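Local structure of methanol--corrinoid protein co-methyltransferase (2I2X) at residues A[64-69]-A[107-112]. The protein transfers the methyl group of methanol to the cob(I)amide carried by its partner protein MtaC, the first step of methanogenesis from methanol. Sequence-based numbering, arbitrary orientation.
Sequences RITTDV and TIMEKY
Ile108 lays its CB and CG2 obliquely over the methyl of Thr66, CG2 to CG2 at 3.8 Å. The contact joins two neighbouring outer helices of the TIM barrel, 55-76 and 95-116, linked through strand 80-86; the segments run nearly parallel, axes 9.6 Å apart and crossing at -19°. In Ile108 CG2 stands anti to the backbone N, while CG1 lies beside that N (chi1 -70°) and carries CD1 across Thr67, 3.6 Å from its OG1, a van der Waals contact of a methyl against the hydroxyl oxygen. Both threonine hydroxyls bond one turn back in their own helix, Thr67 OG1 to Glu63 O and Thr66 OG1 to Tyr62 O, a rotation that in Thr66 leaves CG2 anti to its backbone N and facing the second helix. On the barrel side the extended Met109 chain crosses the Thr66 side chain at about a right angle, its CE 4.0 Å from Thr66 CG2, and both residues also pack on Leu83 of strand 80-86. An alanine in place of Ile108 would remove CG1, CG2 and CD1, and with them would probably lose much of the packing on the Thr66 methyl and the Thr67 hydroxyl. No hydrogen bond joins the two segments, but one turn beyond Thr67 Glu71 OE1 bonds to Tyr112 OH, tying the helices at a polar point. That hydroxyl lies 4.1 Å from Thr67 CG2, the tyrosine side chain crossing the threonine at about a right angle.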
loop_
_atom_site.group_PDB
_atom_site.type_symbol
_atom_site.label_atom_id
_atom_site.label_comp_id
_atom_site.label_asym_id
_atom_site.label_seq_id
_atom_site.Cartn_x
_atom_site.Cartn_y
_atom_site.Cartn_z
ATOM N N ARG A 64 15.042 -6.771 9.717
ATOM C CA ARG A 64 13.622 -6.799 10.017
ATOM C C ARG A 64 12.832 -6.872 8.712
ATOM O O ARG A 64 11.858 -7.625 8.623
ATOM C CB ARG A 64 13.208 -5.579 10.848
ATOM C CG ARG A 64 13.585 -5.685 12.312
ATOM C CD ARG A 64 13.466 -4.342 13.021
ATOM N NE ARG A 64 13.639 -4.560 14.448
ATOM C CZ ARG A 64 13.667 -3.623 15.390
ATOM N NH1 ARG A 64 13.541 -2.337 15.075
ATOM N NH2 ARG A 64 13.813 -4.001 16.666
ATOM N N ILE A 65 13.287 -6.110 7.709
ATOM C CA ILE A 65 12.640 -6.040 6.403
ATOM C C ILE A 65 12.649 -7.444 5.791
ATOM O O ILE A 65 11.607 -7.948 5.347
ATOM C CB ILE A 65 13.336 -4.994 5.468
ATOM C CG1 ILE A 65 13.035 -3.552 5.922
ATOM C CG2 ILE A 65 12.889 -5.162 4.044
ATOM C CD1 ILE A 65 14.036 -2.495 5.385
ATOM N N THR A 66 13.818 -8.087 5.841
ATOM C CA THR A 66 14.041 -9.347 5.181
ATOM C C THR A 66 13.202 -10.423 5.848
ATOM O O THR A 66 12.506 -11.194 5.174
ATOM C CB THR A 66 15.532 -9.746 5.184
ATOM O OG1 THR A 66 16.319 -8.657 4.692
ATOM C CG2 THR A 66 15.773 -10.952 4.305
ATOM N N THR A 67 13.251 -10.470 7.168
ATOM C CA THR A 67 12.436 -11.410 7.887
ATOM C C THR A 67 10.974 -11.176 7.563
ATOM O O THR A 67 10.279 -12.113 7.269
ATOM C CB THR A 67 12.716 -11.353 9.403
ATOM O OG1 THR A 67 14.074 -11.772 9.626
ATOM C CG2 THR A 67 11.760 -12.249 10.183
ATOM N N ASP A 68 10.507 -9.940 7.583
ATOM C CA ASP A 68 9.079 -9.674 7.353
ATOM C C ASP A 68 8.538 -10.142 5.991
ATOM O O ASP A 68 7.435 -10.718 5.893
ATOM C CB ASP A 68 8.795 -8.190 7.534
ATOM C CG ASP A 68 8.790 -7.782 8.987
ATOM O OD1 ASP A 68 9.007 -8.660 9.864
ATOM O OD2 ASP A 68 8.580 -6.579 9.259
ATOM N N VAL A 69 9.334 -9.892 4.963
ATOM C CA VAL A 69 9.073 -10.333 3.611
ATOM C C VAL A 69 9.062 -11.862 3.497
ATOM O O VAL A 69 8.098 -12.437 2.966
ATOM C CB VAL A 69 10.164 -9.777 2.635
ATOM C CG1 VAL A 69 9.965 -10.347 1.247
ATOM C CG2 VAL A 69 10.154 -8.257 2.607
ATOM N N THR A 107 21.708 -14.329 4.702
ATOM C CA THR A 107 21.703 -15.300 5.789
ATOM C C THR A 107 20.251 -15.698 6.111
ATOM O O THR A 107 19.930 -16.879 6.183
ATOM C CB THR A 107 22.439 -14.760 7.065
ATOM O OG1 THR A 107 23.822 -14.468 6.769
ATOM C CG2 THR A 107 22.346 -15.760 8.225
ATOM N N ILE A 108 19.382 -14.706 6.280
ATOM C CA ILE A 108 17.973 -14.971 6.559
ATOM C C ILE A 108 17.302 -15.690 5.372
ATOM O O ILE A 108 16.560 -16.672 5.570
ATOM C CB ILE A 108 17.235 -13.672 6.911
ATOM C CG1 ILE A 108 17.699 -13.179 8.290
ATOM C CG2 ILE A 108 15.725 -13.841 6.793
ATOM C CD1 ILE A 108 17.530 -11.688 8.498
ATOM N N MET A 109 17.598 -15.223 4.158
ATOM C CA MET A 109 17.021 -15.788 2.939
ATOM C C MET A 109 17.360 -17.249 2.824
ATOM O O MET A 109 16.510 -18.045 2.406
ATOM C CB MET A 109 17.486 -15.030 1.678
ATOM C CG MET A 109 16.946 -13.605 1.564
ATOM S SD MET A 109 17.557 -12.751 0.090
ATOM C CE MET A 109 17.380 -11.080 0.655
ATOM N N GLU A 110 18.590 -17.605 3.205
ATOM C CA GLU A 110 19.043 -19.025 3.233
ATOM C C GLU A 110 18.269 -19.836 4.244
ATOM O O GLU A 110 17.814 -20.931 3.927
ATOM C CB GLU A 110 20.536 -19.152 3.511
ATOM C CG GLU A 110 21.380 -18.961 2.254
ATOM C CD GLU A 110 22.795 -18.371 2.482
ATOM O OE1 GLU A 110 23.135 -17.858 3.568
ATOM O OE2 GLU A 110 23.580 -18.413 1.522
ATOM N N LYS A 111 18.102 -19.303 5.450
ATOM C CA LYS A 111 17.341 -20.012 6.453
ATOM C C LYS A 111 15.928 -20.385 5.906
ATOM O O LYS A 111 15.483 -21.527 6.078
ATOM C CB LYS A 111 17.295 -19.220 7.778
ATOM C CG LYS A 111 16.486 -19.906 8.919
ATOM C CD LYS A 111 16.096 -18.962 10.094
ATOM C CE LYS A 111 14.841 -19.468 10.923
ATOM N NZ LYS A 111 13.490 -18.879 10.488
ATOM N N TYR A 112 15.256 -19.446 5.220
ATOM C CA TYR A 112 13.919 -19.695 4.680
ATOM C C TYR A 112 13.946 -20.644 3.510
ATOM O O TYR A 112 13.080 -21.514 3.400
ATOM C CB TYR A 112 13.204 -18.400 4.278
ATOM C CG TYR A 112 12.521 -17.730 5.428
ATOM C CD1 TYR A 112 13.242 -16.916 6.312
ATOM C CD2 TYR A 112 11.146 -17.931 5.668
ATOM C CE1 TYR A 112 12.632 -16.308 7.382
ATOM C CE2 TYR A 112 10.520 -17.336 6.752
ATOM C CZ TYR A 112 11.271 -16.515 7.601
ATOM O OH TYR A 112 10.671 -15.900 8.673
#